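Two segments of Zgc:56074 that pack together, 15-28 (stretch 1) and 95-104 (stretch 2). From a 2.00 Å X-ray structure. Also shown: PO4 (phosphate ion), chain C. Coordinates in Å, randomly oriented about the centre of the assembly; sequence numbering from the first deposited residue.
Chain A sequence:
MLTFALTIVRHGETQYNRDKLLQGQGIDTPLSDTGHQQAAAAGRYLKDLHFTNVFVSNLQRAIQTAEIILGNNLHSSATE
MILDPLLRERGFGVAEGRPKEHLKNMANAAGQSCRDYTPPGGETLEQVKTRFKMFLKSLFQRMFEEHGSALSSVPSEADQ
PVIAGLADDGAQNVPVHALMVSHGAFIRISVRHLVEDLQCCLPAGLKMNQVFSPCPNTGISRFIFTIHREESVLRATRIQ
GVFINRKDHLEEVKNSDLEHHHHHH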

# COMPACT_ATOMS: atom_id res chain seq x y z
N GLN A 15 11.81 5.51 -15.15
CA GLN A 15 12.42 4.97 -16.37
C GLN A 15 12.80 3.50 -16.17
O GLN A 15 12.71 2.72 -17.11
CB GLN A 15 13.62 5.81 -16.86
CG GLN A 15 14.09 5.40 -18.28
CD GLN A 15 13.02 5.63 -19.36
OE1 GLN A 15 12.32 6.65 -19.35
NE2 GLN A 15 12.90 4.70 -20.30
N TYR A 16 13.20 3.13 -14.94
CA TYR A 16 13.50 1.72 -14.63
C TYR A 16 12.28 0.82 -14.85
O TYR A 16 12.41 -0.25 -15.45
CB TYR A 16 14.05 1.55 -13.20
CG TYR A 16 15.56 1.69 -13.08
CD1 TYR A 16 16.26 2.67 -13.79
CD2 TYR A 16 16.29 0.85 -12.24
CE1 TYR A 16 17.65 2.80 -13.68
CE2 TYR A 16 17.68 0.97 -12.11
CZ TYR A 16 18.35 1.94 -12.83
OH TYR A 16 19.71 2.07 -12.70
N ASN A 17 11.11 1.26 -14.37
CA ASN A 17 9.85 0.55 -14.60
C ASN A 17 9.62 0.35 -16.10
O ASN A 17 9.34 -0.76 -16.55
CB ASN A 17 8.65 1.29 -14.00
CG ASN A 17 8.64 1.29 -12.47
OD1 ASN A 17 8.09 2.21 -11.87
ND2 ASN A 17 9.25 0.28 -11.85
N ARG A 18 9.74 1.44 -16.86
CA ARG A 18 9.53 1.39 -18.30
C ARG A 18 10.49 0.40 -18.99
O ARG A 18 10.08 -0.35 -19.87
CB ARG A 18 9.67 2.80 -18.90
CG ARG A 18 9.73 2.84 -20.44
CD ARG A 18 8.39 2.55 -21.09
NE ARG A 18 7.34 3.45 -20.60
CZ ARG A 18 7.09 4.67 -21.09
NH1 ARG A 18 7.83 5.17 -22.09
NH2 ARG A 18 6.10 5.40 -20.56
N ASP A 19 11.75 0.39 -18.58
CA ASP A 19 12.75 -0.47 -19.22
C ASP A 19 12.77 -1.88 -18.62
O ASP A 19 13.58 -2.70 -19.01
CB ASP A 19 14.14 0.16 -19.13
CG ASP A 19 14.21 1.51 -19.84
OD1 ASP A 19 13.41 1.73 -20.78
OD2 ASP A 19 15.05 2.34 -19.46
N LYS A 20 11.85 -2.13 -17.70
CA LYS A 20 11.71 -3.42 -17.00
C LYS A 20 13.00 -3.86 -16.31
O LYS A 20 13.41 -5.03 -16.38
CB LYS A 20 11.15 -4.50 -17.94
CG LYS A 20 9.82 -4.11 -18.58
CD LYS A 20 9.32 -5.21 -19.49
CE LYS A 20 8.00 -4.80 -20.18
NZ LYS A 20 6.89 -4.64 -19.19
N LEU A 21 13.62 -2.90 -15.63
CA LEU A 21 14.77 -3.16 -14.75
C LEU A 21 14.30 -3.24 -13.30
O LEU A 21 13.42 -2.49 -12.90
CB LEU A 21 15.79 -2.04 -14.89
CG LEU A 21 16.26 -1.70 -16.31
CD1 LEU A 21 17.26 -0.56 -16.27
CD2 LEU A 21 16.88 -2.94 -16.94
N LEU A 22 14.88 -4.14 -12.52
CA LEU A 22 14.50 -4.30 -11.10
C LEU A 22 14.86 -3.09 -10.27
O LEU A 22 16.02 -2.64 -10.26
CB LEU A 22 15.16 -5.53 -10.49
CG LEU A 22 14.39 -6.84 -10.46
CD1 LEU A 22 15.30 -7.86 -9.80
CD2 LEU A 22 13.06 -6.73 -9.68
N GLN A 23 13.87 -2.56 -9.56
CA GLN A 23 14.08 -1.37 -8.74
C GLN A 23 13.78 -1.63 -7.26
O GLN A 23 12.62 -1.80 -6.89
CB GLN A 23 13.21 -0.23 -9.28
CG GLN A 23 13.86 1.15 -9.15
CD GLN A 23 13.00 2.26 -9.73
OE1 GLN A 23 13.38 3.41 -9.68
NE2 GLN A 23 11.84 1.92 -10.25
N GLY A 24 14.81 -1.65 -6.43
CA GLY A 24 14.63 -2.01 -5.02
C GLY A 24 14.93 -0.86 -4.08
O GLY A 24 14.35 0.21 -4.20
N GLN A 25 15.86 -1.07 -3.16
CA GLN A 25 16.14 -0.08 -2.11
C GLN A 25 17.36 0.76 -2.40
O GLN A 25 17.57 1.78 -1.74
CB GLN A 25 16.35 -0.77 -0.75
CG GLN A 25 15.27 -1.75 -0.39
CD GLN A 25 15.47 -2.38 0.98
OE1 GLN A 25 16.32 -1.96 1.75
NE2 GLN A 25 14.65 -3.38 1.30
N GLY A 26 18.18 0.34 -3.37
CA GLY A 26 19.48 0.95 -3.60
C GLY A 26 19.56 1.99 -4.69
O GLY A 26 20.35 2.93 -4.60
N ILE A 27 18.74 1.85 -5.72
CA ILE A 27 18.74 2.82 -6.79
C ILE A 27 17.55 3.78 -6.61
O ILE A 27 16.40 3.41 -6.80
CB ILE A 27 18.75 2.11 -8.16
CG1 ILE A 27 19.91 1.11 -8.19
CG2 ILE A 27 18.93 3.14 -9.27
CD1 ILE A 27 19.82 0.09 -9.30
N ASP A 28 17.84 5.03 -6.24
CA ASP A 28 16.80 5.95 -5.80
C ASP A 28 16.34 6.89 -6.94
O ASP A 28 16.38 8.10 -6.82
CB ASP A 28 17.27 6.73 -4.57
CG ASP A 28 16.13 7.34 -3.75
OD1 ASP A 28 14.94 7.02 -3.99
OD2 ASP A 28 16.42 8.14 -2.85
N ALA A 95 20.79 -8.20 -7.84
CA ALA A 95 19.88 -8.22 -8.99
C ALA A 95 19.33 -6.84 -9.34
O ALA A 95 18.78 -6.63 -10.43
CB ALA A 95 18.75 -9.21 -8.75
N GLU A 96 19.47 -5.89 -8.42
CA GLU A 96 18.87 -4.57 -8.60
C GLU A 96 19.51 -3.83 -9.77
O GLU A 96 20.73 -3.82 -9.92
CB GLU A 96 18.99 -3.74 -7.32
CG GLU A 96 18.23 -2.43 -7.40
CD GLU A 96 18.25 -1.62 -6.10
OE1 GLU A 96 19.02 -1.96 -5.18
OE2 GLU A 96 17.49 -0.64 -6.02
N GLY A 97 18.67 -3.21 -10.60
CA GLY A 97 19.17 -2.51 -11.78
C GLY A 97 19.41 -3.40 -12.98
O GLY A 97 19.77 -2.91 -14.05
N ARG A 98 19.24 -4.70 -12.81
CA ARG A 98 19.34 -5.66 -13.91
C ARG A 98 17.94 -5.94 -14.42
O ARG A 98 16.98 -5.80 -13.68
CB ARG A 98 19.94 -7.00 -13.44
CG ARG A 98 21.27 -6.92 -12.72
CD ARG A 98 22.39 -6.68 -13.67
NE ARG A 98 23.42 -7.70 -13.54
CZ ARG A 98 23.64 -8.67 -14.43
NH1 ARG A 98 22.90 -8.75 -15.54
NH2 ARG A 98 24.61 -9.55 -14.22
N PRO A 99 17.83 -6.37 -15.70
CA PRO A 99 16.53 -6.75 -16.24
C PRO A 99 15.86 -7.72 -15.30
O PRO A 99 16.53 -8.59 -14.75
CB PRO A 99 16.90 -7.47 -17.54
CG PRO A 99 18.16 -6.82 -17.98
CD PRO A 99 18.90 -6.46 -16.71
N LYS A 100 14.56 -7.55 -15.09
CA LYS A 100 13.75 -8.53 -14.35
C LYS A 100 13.97 -9.96 -14.88
O LYS A 100 13.80 -10.94 -14.15
CB LYS A 100 12.27 -8.17 -14.43
CG LYS A 100 11.85 -6.93 -13.65
CD LYS A 100 10.41 -6.57 -14.00
CE LYS A 100 9.86 -5.50 -13.08
NZ LYS A 100 9.22 -6.10 -11.89
N GLU A 101 14.35 -10.06 -16.15
CA GLU A 101 14.65 -11.35 -16.78
C GLU A 101 15.92 -11.99 -16.23
O GLU A 101 16.04 -13.21 -16.22
CB GLU A 101 14.75 -11.20 -18.30
CG GLU A 101 13.43 -10.80 -18.94
CD GLU A 101 12.27 -11.65 -18.43
OE1 GLU A 101 12.23 -12.86 -18.77
OE2 GLU A 101 11.41 -11.11 -17.68
N HIS A 102 16.87 -11.16 -15.82
CA HIS A 102 18.10 -11.64 -15.22
C HIS A 102 17.82 -12.36 -13.89
O HIS A 102 18.43 -13.39 -13.61
CB HIS A 102 19.10 -10.49 -15.04
CG HIS A 102 20.35 -10.88 -14.30
ND1 HIS A 102 21.31 -11.70 -14.85
CD2 HIS A 102 20.79 -10.55 -13.06
CE1 HIS A 102 22.29 -11.87 -13.97
NE2 HIS A 102 21.99 -11.18 -12.88
N LEU A 103 16.88 -11.83 -13.11
CA LEU A 103 16.46 -12.47 -11.86
C LEU A 103 15.92 -13.88 -12.10
O LEU A 103 16.21 -14.80 -11.32
CB LEU A 103 15.44 -11.61 -11.11
CG LEU A 103 15.03 -12.09 -9.70
CD1 LEU A 103 16.23 -12.19 -8.76
CD2 LEU A 103 13.95 -11.20 -9.08
N LYS A 104 15.15 -14.04 -13.17
CA LYS A 104 14.61 -15.34 -13.59
C LYS A 104 15.73 -16.32 -13.97
O LYS A 104 15.69 -17.49 -13.61
CB LYS A 104 13.63 -15.18 -14.75
CG LYS A 104 12.45 -14.26 -14.47
CD LYS A 104 11.36 -14.38 -15.54
CE LYS A 104 10.05 -13.76 -15.07
NZ LYS A 104 8.95 -13.92 -16.08
P PO4 C . 8.80 -0.53 -7.49
O1 PO4 C . 9.60 0.36 -6.56
O2 PO4 C . 7.32 -0.50 -7.18
O3 PO4 C . 8.96 -0.07 -8.92
O4 PO4 C . 9.32 -1.95 -7.42
O HOH W 1 20.91 -0.18 -13.70
O HOH W 2 13.63 -7.67 -18.00
O HOH W 3 17.39 -3.49 -3.49

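Leu-22, Glu-96 and Lys-100 cover the most surface in this contact, which buries 610 Å² summed over both stretches. The backbones meet at a single beta bridge, Leu-21 with Pro-99, their CA atoms 4.3 Å apart. Two hydrogen bonds flank it: Leu-22 N to Arg-98 O at 2.9 Å, with a nearly linear N-H...O angle of 178°, and Lys-100 N to Lys-20 O at 3.1 Å and 172°. A third, Gly-97 N to Leu-22 O at 2.7 Å and 159°, extends the contact beyond the bridge. Leu-22 thus spends both its amide and its carbonyl on stretch 2.

Its side chain points toward the other stretch and is buried there. Leu-22 CD1 lies 3.9 Å from Ala-95 CB and 3.7 Å from Leu-103 CD2, ordinary van der Waals distances between apolar groups, while Leu-22 CG rests 4.1 Å from Lys-100 CG, so the aliphatic part of the lysine helps cover the leucine.

Glu-96 works through its carboxylate. With chi1 and chi2 both t, the extended chain brings Glu-96 OE2 to three loop amides: it accepts from Gly-24 N (2.9 Å, 138°), Gly-26 N (2.9 Å, 135°) and Ile-27 N (2.8 Å, 161°). Gln-25 N, 3.3 Å from Glu-96 OE2, has too poor an angle to join them; it donates instead to water 3. One anionic oxygen therefore gathers several backbone N-H groups. Space is tight here: an ideal CB on Gly-26 would fall 2.6 Å from Glu-96 OE1, a clash.

Gly-97 sits in the type II turn from Ala-95 to Arg-98, with phi/psi of 83/-4. A CB there would jam against the preceding carbonyl and lie 2.9 Å from Ile-27 CD1. Gly-97 CA lies 3.8 Å from Tyr-16 CE2, and water 1 links Tyr-16 OH (2.7 Å) with Gly-97 O (3.0 Å).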